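Local coordinates for protein type I site-specific restriction-modification system, R (Restriction) subunit (Vibrio vulnificus, PDB 3H1T) that is a putative restriction subunit of a type I enzyme, probably coupling ATP binding and hydrolysis to DNA translocation and cleavage, at residues Ala23-Val34 / Val91-Pro99; Asp437-Val447 / Thr517-Arg525. All coordinates share one frame; numbering follows the deposited sequence.

Contact 1 (Ala23-Val34 / Val91-Pro99); sequences ALNEADTCRVYV and VEAKPENSP
Glu26 and Pro95 mark the closest approach of CA atoms across the contact, 3.9 Å, while the axes of helix 26-34 and strand 91-93 pass 10.2 Å from each other at 121°. The helix packs beside the end of a strand in the N-terminal domain's mixed sheet, where Glu92-Ala93-Lys94, with Asp77 on the adjoining strand 75-81, fits the D...ExK pattern of PD-(D/E)xK nucleases, as in other type I restriction subunits. Beyond the strand, a type I turn from Pro95 to Ser98 supplies Glu96 and Asn97. Glu96 is the hub. Its CG sits between the backbone N and carbonyl carbon (chi1 42°), and a bend at the next bond turns the carboxylate across Leu24. There Glu96 OE2 accepts from Leu24 N at 2.9 Å, approached on its anti side and 34° out of the carboxylate plane, while Glu96 CG packs on Leu24 CB at 3.5 Å. Glu96 OE1 accepts from a water at 2.8 Å that also meets Tyr33 OH, in the plane of the tyrosine ring; one carboxylate oxygen thus holds the loop directly, and the other reaches the helix through water. Asn97 ND2 adds a weak bond to Leu24 O at 3.4 Å. Toward the strand, extended Glu26 sets OE2 near Ala93 O, two acceptors without a hydrogen bond. Further along the helix, Cys30 SG rests on the methyl of Ala93, SG to CB 3.5 Å.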
loop_
_atom_site.group_PDB
_atom_site.type_symbol
_atom_site.label_atom_id
_atom_site.label_comp_id
_atom_site.label_asym_id
_atom_site.label_seq_id
_atom_site.Cartn_x
_atom_site.Cartn_y
_atom_site.Cartn_z
ATOM N N ALA A 23 -28.044 -18.029 -31.732
ATOM C CA ALA A 23 -27.127 -17.084 -31.123
ATOM C C ALA A 23 -26.175 -17.759 -30.147
ATOM O O ALA A 23 -26.576 -18.643 -29.376
ATOM C CB ALA A 23 -27.916 -16.002 -30.420
ATOM N N LEU A 24 -24.908 -17.352 -30.208
ATOM C CA LEU A 24 -23.884 -17.910 -29.345
ATOM C C LEU A 24 -23.675 -17.177 -28.035
ATOM O O LEU A 24 -23.715 -15.937 -27.959
ATOM C CB LEU A 24 -22.541 -17.982 -30.077
ATOM C CG LEU A 24 -22.339 -18.885 -31.302
ATOM C CD1 LEU A 24 -20.899 -18.720 -31.743
ATOM C CD2 LEU A 24 -22.640 -20.355 -30.986
ATOM N N ASN A 25 -23.453 -18.000 -27.011
ATOM C CA ASN A 25 -23.172 -17.636 -25.621
ATOM C C ASN A 25 -21.988 -16.681 -25.628
ATOM O O ASN A 25 -21.280 -16.583 -26.634
ATOM C CB ASN A 25 -22.757 -18.915 -24.864
ATOM C CG ASN A 25 -23.594 -19.179 -23.659
ATOM O OD1 ASN A 25 -24.814 -19.053 -23.721
ATOM N ND2 ASN A 25 -22.957 -19.562 -22.550
ATOM N N GLU A 26 -21.753 -15.976 -24.526
ATOM C CA GLU A 26 -20.585 -15.110 -24.495
ATOM C C GLU A 26 -19.436 -16.102 -24.519
ATOM O O GLU A 26 -18.439 -15.924 -25.203
ATOM C CB GLU A 26 -20.506 -14.292 -23.200
ATOM C CG GLU A 26 -19.117 -13.660 -23.002
ATOM C CD GLU A 26 -19.116 -12.499 -22.038
ATOM O OE1 GLU A 26 -20.153 -11.804 -21.980
ATOM O OE2 GLU A 26 -18.083 -12.263 -21.364
ATOM N N ALA A 27 -19.605 -17.166 -23.749
ATOM C CA ALA A 27 -18.608 -18.214 -23.637
ATOM C C ALA A 27 -18.436 -18.925 -24.961
ATOM O O ALA A 27 -17.317 -19.225 -25.364
ATOM C CB ALA A 27 -19.025 -19.196 -22.576
ATOM N N ASP A 28 -19.543 -19.170 -25.657
ATOM C CA ASP A 28 -19.470 -19.852 -26.939
ATOM C C ASP A 28 -18.757 -19.004 -27.987
ATOM O O ASP A 28 -17.962 -19.528 -28.770
ATOM C CB ASP A 28 -20.877 -20.254 -27.421
ATOM C CG ASP A 28 -21.437 -21.474 -26.677
ATOM O OD1 ASP A 28 -20.646 -22.231 -26.049
ATOM O OD2 ASP A 28 -22.670 -21.694 -26.737
ATOM N N THR A 29 -18.993 -17.693 -27.989
ATOM C CA THR A 29 -18.323 -16.865 -28.991
ATOM C C THR A 29 -16.845 -16.655 -28.704
ATOM O O THR A 29 -16.071 -16.349 -29.606
ATOM C CB THR A 29 -18.983 -15.476 -29.182
ATOM O OG1 THR A 29 -18.305 -14.510 -28.381
ATOM C CG2 THR A 29 -20.440 -15.507 -28.816
ATOM N N CYS A 30 -16.440 -16.810 -27.452
ATOM C CA CYS A 30 -15.029 -16.671 -27.126
ATOM C C CYS A 30 -14.325 -17.924 -27.632
ATOM O O CYS A 30 -13.193 -17.869 -28.118
ATOM C CB CYS A 30 -14.812 -16.551 -25.611
ATOM S SG CYS A 30 -15.419 -15.028 -24.853
ATOM N N ARG A 31 -14.997 -19.060 -27.509
ATOM C CA ARG A 31 -14.419 -20.327 -27.941
ATOM C C ARG A 31 -14.365 -20.387 -29.463
ATOM O O ARG A 31 -13.337 -20.744 -30.051
ATOM C CB ARG A 31 -15.250 -21.498 -27.379
ATOM C CG ARG A 31 -14.820 -22.870 -27.840
ATOM C CD ARG A 31 -15.633 -23.945 -27.133
ATOM N NE ARG A 31 -17.065 -23.738 -27.329
ATOM C CZ ARG A 31 -17.722 -24.063 -28.439
ATOM N NH1 ARG A 31 -17.068 -24.625 -29.451
ATOM N NH2 ARG A 31 -19.023 -23.793 -28.550
ATOM N N VAL A 32 -15.454 -19.989 -30.109
ATOM C CA VAL A 32 -15.524 -20.030 -31.560
ATOM C C VAL A 32 -14.844 -18.858 -32.289
ATOM O O VAL A 32 -14.217 -19.076 -33.341
ATOM C CB VAL A 32 -17.003 -20.175 -32.022
ATOM C CG1 VAL A 32 -17.128 -19.987 -33.518
ATOM C CG2 VAL A 32 -17.507 -21.567 -31.632
ATOM N N TYR A 33 -14.926 -17.636 -31.754
ATOM C CA TYR A 33 -14.274 -16.509 -32.436
ATOM C C TYR A 33 -13.097 -15.845 -31.739
ATOM O O TYR A 33 -11.995 -15.778 -32.294
ATOM C CB TYR A 33 -15.264 -15.391 -32.753
ATOM C CG TYR A 33 -16.398 -15.788 -33.646
ATOM C CD1 TYR A 33 -17.493 -16.472 -33.135
ATOM C CD2 TYR A 33 -16.403 -15.437 -34.999
ATOM C CE1 TYR A 33 -18.574 -16.793 -33.941
ATOM C CE2 TYR A 33 -17.482 -15.751 -35.818
ATOM C CZ TYR A 33 -18.566 -16.431 -35.282
ATOM O OH TYR A 33 -19.652 -16.739 -36.070
ATOM N N VAL A 34 -13.333 -15.333 -30.531
ATOM C CA VAL A 34 -12.314 -14.598 -29.813
ATOM C C VAL A 34 -10.987 -15.305 -29.576
ATOM O O VAL A 34 -9.944 -14.807 -30.012
ATOM C CB VAL A 34 -12.867 -14.081 -28.487
ATOM C CG1 VAL A 34 -11.886 -13.111 -27.869
ATOM C CG2 VAL A 34 -14.222 -13.399 -28.730
ATOM N N VAL A 91 -8.968 -7.423 -22.961
ATOM C CA VAL A 91 -10.123 -7.594 -23.828
ATOM C C VAL A 91 -11.442 -7.838 -23.102
ATOM O O VAL A 91 -11.513 -8.611 -22.151
ATOM C CB VAL A 91 -9.915 -8.804 -24.789
ATOM C CG1 VAL A 91 -11.069 -8.891 -25.794
ATOM C CG2 VAL A 91 -8.591 -8.664 -25.508
ATOM N N GLU A 92 -12.496 -7.185 -23.563
ATOM C CA GLU A 92 -13.819 -7.390 -22.997
ATOM C C GLU A 92 -14.598 -8.116 -24.094
ATOM O O GLU A 92 -14.759 -7.592 -25.193
ATOM C CB GLU A 92 -14.491 -6.051 -22.662
ATOM C CG GLU A 92 -14.871 -5.831 -21.193
ATOM C CD GLU A 92 -15.800 -6.896 -20.612
ATOM O OE1 GLU A 92 -16.964 -7.004 -21.056
ATOM O OE2 GLU A 92 -15.354 -7.624 -19.698
ATOM N N ALA A 93 -15.066 -9.321 -23.815
ATOM C CA ALA A 93 -15.805 -10.061 -24.823
ATOM C C ALA A 93 -17.285 -9.964 -24.523
ATOM O O ALA A 93 -17.683 -9.718 -23.386
ATOM C CB ALA A 93 -15.357 -11.528 -24.845
ATOM N N LYS A 94 -18.100 -10.118 -25.552
ATOM C CA LYS A 94 -19.534 -10.060 -25.400
ATOM C C LYS A 94 -20.099 -11.080 -26.370
ATOM O O LYS A 94 -19.410 -11.511 -27.291
ATOM C CB LYS A 94 -20.054 -8.656 -25.726
ATOM C CG LYS A 94 -19.820 -7.642 -24.608
ATOM C CD LYS A 94 -20.711 -7.930 -23.391
ATOM C CE LYS A 94 -20.255 -7.196 -22.116
ATOM N NZ LYS A 94 -20.317 -5.708 -22.187
ATOM N N PRO A 95 -21.352 -11.508 -26.169
ATOM C CA PRO A 95 -21.935 -12.490 -27.097
ATOM C C PRO A 95 -21.993 -11.960 -28.541
ATOM O O PRO A 95 -22.176 -10.761 -28.749
ATOM C CB PRO A 95 -23.323 -12.737 -26.503
ATOM C CG PRO A 95 -23.618 -11.442 -25.788
ATOM C CD PRO A 95 -22.313 -11.121 -25.124
ATOM N N GLU A 96 -21.845 -12.833 -29.539
ATOM C CA GLU A 96 -21.866 -12.387 -30.939
ATOM C C GLU A 96 -23.044 -11.515 -31.359
ATOM O O GLU A 96 -22.893 -10.636 -32.203
ATOM C CB GLU A 96 -21.754 -13.573 -31.907
ATOM C CG GLU A 96 -22.559 -14.799 -31.544
ATOM C CD GLU A 96 -23.131 -15.498 -32.770
ATOM O OE1 GLU A 96 -22.448 -15.532 -33.822
ATOM O OE2 GLU A 96 -24.265 -16.017 -32.677
ATOM N N ASN A 97 -24.204 -11.727 -30.756
ATOM C CA ASN A 97 -25.399 -10.949 -31.090
ATOM C C ASN A 97 -25.426 -9.506 -30.591
ATOM O O ASN A 97 -26.278 -8.721 -31.009
ATOM C CB ASN A 97 -26.643 -11.675 -30.576
ATOM C CG ASN A 97 -26.346 -12.549 -29.366
ATOM O OD1 ASN A 97 -26.923 -12.365 -28.290
ATOM N ND2 ASN A 97 -25.446 -13.514 -29.540
ATOM N N SER A 98 -24.515 -9.145 -29.695
ATOM C CA SER A 98 -24.487 -7.784 -29.169
ATOM C C SER A 98 -23.456 -6.868 -29.841
ATOM O O SER A 98 -22.407 -7.311 -30.297
ATOM C CB SER A 98 -24.244 -7.813 -27.653
ATOM O OG SER A 98 -23.112 -8.593 -27.315
ATOM N N PRO A 99 -23.757 -5.566 -29.906
ATOM C CA PRO A 99 -22.895 -4.535 -30.508
ATOM C C PRO A 99 -21.511 -4.426 -29.843
ATOM O O PRO A 99 -21.414 -4.533 -28.617
ATOM C CB PRO A 99 -23.736 -3.262 -30.341
ATOM C CG PRO A 99 -24.603 -3.575 -29.120
ATOM C CD PRO A 99 -25.010 -4.986 -29.393
HETATM O O HOH W 1 -21.889 -17.751 -35.421
#

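Contact 2 (Asp437-Val447 / Thr517-Arg525); sequences DRFAKTIVFCV and TCKNVVLAR
Thr442 and Asn520 meet obliquely on one face of two parallel strands: Asn520 ND2 donates to Thr442 OG1 at 2.9 Å, with the hydroxyl oxygen nearly in the amide plane. That hydroxyl spends its own proton on Ala440 O, so its rotation is held from two directions. Beside it Thr442 CG2 touches Val522 CG2 at 3.5 Å, and Val444 lies alongside Val522, pointing the same way. The backbone ladder sets this pairing: Val522 N reaches Ile443 O and Phe445 N reaches Val522 O, each at 2.8 Å and nearly straight along the C=O. Near the ladder's start Lys441 O accepts from both Lys519 N and Asn520 N. Strands 441-446 and 518-524, their axes 4.7 Å apart and 24° from parallel, are neighbours inside the sheet of the second RecA-like domain of the helicase motor. On the face of Ile443 and Phe445, Ile443 CD1 meets Cys518 SG at 3.8 Å. The Phe445 ring turns its edge to Val522 O, with CD2 3.7 Å away, and Arg525 CD packs against Phe445 CB. Further out, helix 422-436 covers the Thr442 face through Met433 and Leu429, and helix 530-537 covers the Phe445 face through Ile536. Asn520 OD1 accepts from Asn553 ND2, which fixes the amide's other end. Arg525 is anchored by a salt bridge to Glu532 and a hydrogen bond to Gln507.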
loop_
_atom_site.group_PDB
_atom_site.type_symbol
_atom_site.label_atom_id
_atom_site.label_comp_id
_atom_site.label_asym_id
_atom_site.label_seq_id
_atom_site.Cartn_x
_atom_site.Cartn_y
_atom_site.Cartn_z
ATOM N N ASP A 437 -15.279 -7.605 22.461
ATOM C CA ASP A 437 -14.268 -8.667 22.520
ATOM C C ASP A 437 -13.130 -8.190 23.424
ATOM O O ASP A 437 -12.297 -7.361 23.019
ATOM C CB ASP A 437 -13.744 -8.999 21.102
ATOM C CG ASP A 437 -12.773 -10.189 21.077
ATOM O OD1 ASP A 437 -12.693 -10.928 22.083
ATOM O OD2 ASP A 437 -12.092 -10.398 20.043
ATOM N N ARG A 438 -13.106 -8.701 24.654
ATOM C CA ARG A 438 -12.082 -8.315 25.619
ATOM C C ARG A 438 -10.656 -8.689 25.228
ATOM O O ARG A 438 -9.702 -8.196 25.831
ATOM C CB ARG A 438 -12.398 -8.894 26.994
ATOM C CG ARG A 438 -13.790 -8.561 27.473
ATOM C CD ARG A 438 -13.921 -8.845 28.939
ATOM N NE ARG A 438 -13.119 -7.921 29.741
ATOM C CZ ARG A 438 -12.856 -8.102 31.030
ATOM N NH1 ARG A 438 -13.324 -9.176 31.656
ATOM N NH2 ARG A 438 -12.146 -7.204 31.698
ATOM N N PHE A 439 -10.502 -9.552 24.228
ATOM C CA PHE A 439 -9.168 -9.930 23.794
ATOM C C PHE A 439 -8.811 -9.450 22.397
ATOM O O PHE A 439 -7.873 -9.949 21.785
ATOM C CB PHE A 439 -8.961 -11.441 23.899
ATOM C CG PHE A 439 -8.622 -11.895 25.281
ATOM C CD1 PHE A 439 -9.615 -12.038 26.239
ATOM C CD2 PHE A 439 -7.301 -12.109 25.648
ATOM C CE1 PHE A 439 -9.297 -12.386 27.553
ATOM C CE2 PHE A 439 -6.969 -12.455 26.967
ATOM C CZ PHE A 439 -7.968 -12.595 27.916
ATOM N N ALA A 440 -9.566 -8.482 21.891
ATOM C CA ALA A 440 -9.283 -7.914 20.580
ATOM C C ALA A 440 -8.055 -7.024 20.781
ATOM O O ALA A 440 -8.089 -6.094 21.599
ATOM C CB ALA A 440 -10.464 -7.087 20.109
ATOM N N LYS A 441 -6.973 -7.295 20.054
ATOM C CA LYS A 441 -5.760 -6.503 20.217
ATOM C C LYS A 441 -6.008 -5.056 19.878
ATOM O O LYS A 441 -6.512 -4.740 18.803
ATOM C CB LYS A 441 -4.626 -7.053 19.367
ATOM C CG LYS A 441 -4.034 -8.340 19.913
ATOM C CD LYS A 441 -2.718 -8.657 19.224
ATOM C CE LYS A 441 -2.271 -10.107 19.458
ATOM N NZ LYS A 441 -1.719 -10.419 20.809
ATOM N N THR A 442 -5.616 -4.186 20.806
ATOM C CA THR A 442 -5.838 -2.742 20.719
ATOM C C THR A 442 -4.597 -1.883 20.966
ATOM O O THR A 442 -3.743 -2.246 21.765
ATOM C CB THR A 442 -6.895 -2.331 21.765
ATOM O OG1 THR A 442 -8.090 -3.088 21.547
ATOM C CG2 THR A 442 -7.193 -0.848 21.689
ATOM N N ILE A 443 -4.517 -0.734 20.301
ATOM C CA ILE A 443 -3.398 0.192 20.475
ATOM C C ILE A 443 -3.975 1.556 20.819
ATOM O O ILE A 443 -4.842 2.056 20.111
ATOM C CB ILE A 443 -2.537 0.345 19.181
ATOM C CG1 ILE A 443 -1.941 -1.000 18.766
ATOM C CG2 ILE A 443 -1.367 1.311 19.444
ATOM C CD1 ILE A 443 -1.209 -0.954 17.443
ATOM N N VAL A 444 -3.507 2.174 21.896
ATOM C CA VAL A 444 -4.029 3.482 22.284
ATOM C C VAL A 444 -2.961 4.555 22.180
ATOM O O VAL A 444 -1.950 4.508 22.871
ATOM C CB VAL A 444 -4.586 3.457 23.741
ATOM C CG1 VAL A 444 -5.239 4.807 24.097
ATOM C CG2 VAL A 444 -5.593 2.347 23.884
ATOM N N PHE A 445 -3.196 5.524 21.310
ATOM C CA PHE A 445 -2.242 6.598 21.097
ATOM C C PHE A 445 -2.488 7.779 22.023
ATOM O O PHE A 445 -3.435 8.549 21.838
ATOM C CB PHE A 445 -2.294 7.039 19.640
ATOM C CG PHE A 445 -1.763 6.011 18.690
ATOM C CD1 PHE A 445 -0.402 5.933 18.426
ATOM C CD2 PHE A 445 -2.614 5.070 18.121
ATOM C CE1 PHE A 445 0.111 4.926 17.610
ATOM C CE2 PHE A 445 -2.110 4.058 17.300
ATOM C CZ PHE A 445 -0.741 3.989 17.046
ATOM N N CYS A 446 -1.607 7.935 23.005
ATOM C CA CYS A 446 -1.731 8.999 23.990
ATOM C C CYS A 446 -0.880 10.229 23.688
ATOM O O CYS A 446 -0.075 10.236 22.749
ATOM C CB CYS A 446 -1.389 8.438 25.369
ATOM S SG CYS A 446 -2.326 6.899 25.737
ATOM N N VAL A 447 -1.064 11.269 24.493
ATOM C CA VAL A 447 -0.355 12.539 24.345
ATOM C C VAL A 447 1.166 12.468 24.517
ATOM O O VAL A 447 1.902 12.977 23.683
ATOM C CB VAL A 447 -0.939 13.579 25.317
ATOM C CG1 VAL A 447 -0.225 14.906 25.156
ATOM C CG2 VAL A 447 -2.437 13.728 25.046
ATOM N N THR A 517 -3.298 -8.620 13.396
ATOM C CA THR A 517 -4.530 -8.893 14.121
ATOM C C THR A 517 -5.009 -7.730 14.996
ATOM O O THR A 517 -5.883 -7.914 15.846
ATOM C CB THR A 517 -4.406 -10.136 14.999
ATOM O OG1 THR A 517 -3.184 -10.066 15.739
ATOM C CG2 THR A 517 -4.411 -11.387 14.152
ATOM N N CYS A 518 -4.435 -6.545 14.808
ATOM C CA CYS A 518 -4.874 -5.383 15.574
ATOM C C CYS A 518 -6.308 -5.074 15.124
ATOM O O CYS A 518 -6.563 -4.837 13.936
ATOM C CB CYS A 518 -3.960 -4.179 15.307
ATOM S SG CYS A 518 -4.423 -2.688 16.230
ATOM N N LYS A 519 -7.231 -5.056 16.081
ATOM C CA LYS A 519 -8.634 -4.831 15.780
ATOM C C LYS A 519 -9.204 -3.487 16.225
ATOM O O LYS A 519 -10.264 -3.091 15.752
ATOM C CB LYS A 519 -9.472 -5.973 16.368
ATOM C CG LYS A 519 -9.148 -7.349 15.779
ATOM C CD LYS A 519 -10.034 -8.434 16.394
ATOM C CE LYS A 519 -9.998 -9.736 15.602
ATOM N NZ LYS A 519 -11.284 -10.486 15.763
ATOM N N ASN A 520 -8.519 -2.799 17.139
ATOM C CA ASN A 520 -8.970 -1.487 17.617
ATOM C C ASN A 520 -7.835 -0.482 17.584
ATOM O O ASN A 520 -6.763 -0.739 18.107
ATOM C CB ASN A 520 -9.485 -1.528 19.069
ATOM C CG ASN A 520 -10.708 -2.397 19.254
ATOM O OD1 ASN A 520 -11.629 -2.393 18.437
ATOM N ND2 ASN A 520 -10.737 -3.128 20.362
ATOM N N VAL A 521 -8.076 0.666 16.974
ATOM C CA VAL A 521 -7.081 1.725 16.912
ATOM C C VAL A 521 -7.698 2.881 17.691
ATOM O O VAL A 521 -8.718 3.438 17.286
ATOM C CB VAL A 521 -6.789 2.138 15.444
ATOM C CG1 VAL A 521 -5.992 3.442 15.417
ATOM C CG2 VAL A 521 -5.980 1.043 14.733
ATOM N N VAL A 522 -7.083 3.243 18.812
ATOM C CA VAL A 522 -7.627 4.288 19.673
ATOM C C VAL A 522 -6.886 5.633 19.745
ATOM O O VAL A 522 -5.689 5.688 20.027
ATOM C CB VAL A 522 -7.779 3.728 21.107
ATOM C CG1 VAL A 522 -8.544 4.702 21.975
ATOM C CG2 VAL A 522 -8.497 2.375 21.056
ATOM N N LEU A 523 -7.622 6.715 19.532
ATOM C CA LEU A 523 -7.058 8.066 19.548
ATOM C C LEU A 523 -7.276 8.853 20.852
ATOM O O LEU A 523 -8.402 9.216 21.192
ATOM C CB LEU A 523 -7.647 8.874 18.386
ATOM C CG LEU A 523 -7.345 8.447 16.956
ATOM C CD1 LEU A 523 -8.078 9.368 15.988
ATOM C CD2 LEU A 523 -5.855 8.525 16.711
ATOM N N ALA A 524 -6.196 9.127 21.571
ATOM C CA ALA A 524 -6.296 9.883 22.815
ATOM C C ALA A 524 -5.204 10.924 22.811
ATOM O O ALA A 524 -4.580 11.192 23.827
ATOM C CB ALA A 524 -6.135 8.967 24.014
ATOM N N ARG A 525 -4.993 11.522 21.652
ATOM C CA ARG A 525 -3.950 12.510 21.511
ATOM C C ARG A 525 -4.255 13.516 20.427
ATOM O O ARG A 525 -5.147 13.324 19.606
ATOM C CB ARG A 525 -2.641 11.812 21.160
ATOM C CG ARG A 525 -2.633 11.281 19.743
ATOM C CD ARG A 525 -1.348 10.582 19.454
ATOM N NE ARG A 525 -0.232 11.368 19.954
ATOM C CZ ARG A 525 0.874 11.600 19.267
ATOM N NH1 ARG A 525 1.006 11.104 18.046
ATOM N NH2 ARG A 525 1.844 12.323 19.801
HETATM O O HOH W 2 -13.395 -9.182 17.524
HETATM O O HOH W 3 -6.796 -9.250 17.887
#

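Contact 1 and contact 2 belong to different domains and do not touch: their centres lie 52 Å apart and their nearest atoms about 35 Å apart, on opposite sides of the chain's centre. They follow in series, contact 1 closing before contact 2 opens, with the seven-stranded parallel sheet of the first RecA-like domain built from sequence in between. Contact 1 is partly buried and peripheral, its centre 36 Å from the centre of the chain, at the probable nuclease site; contact 2 is buried, its centre 21 Å from that point, inside the second motor domain. Such separation is consistent with cleavage and ATP-driven translocation occupying distinct parts of the subunit.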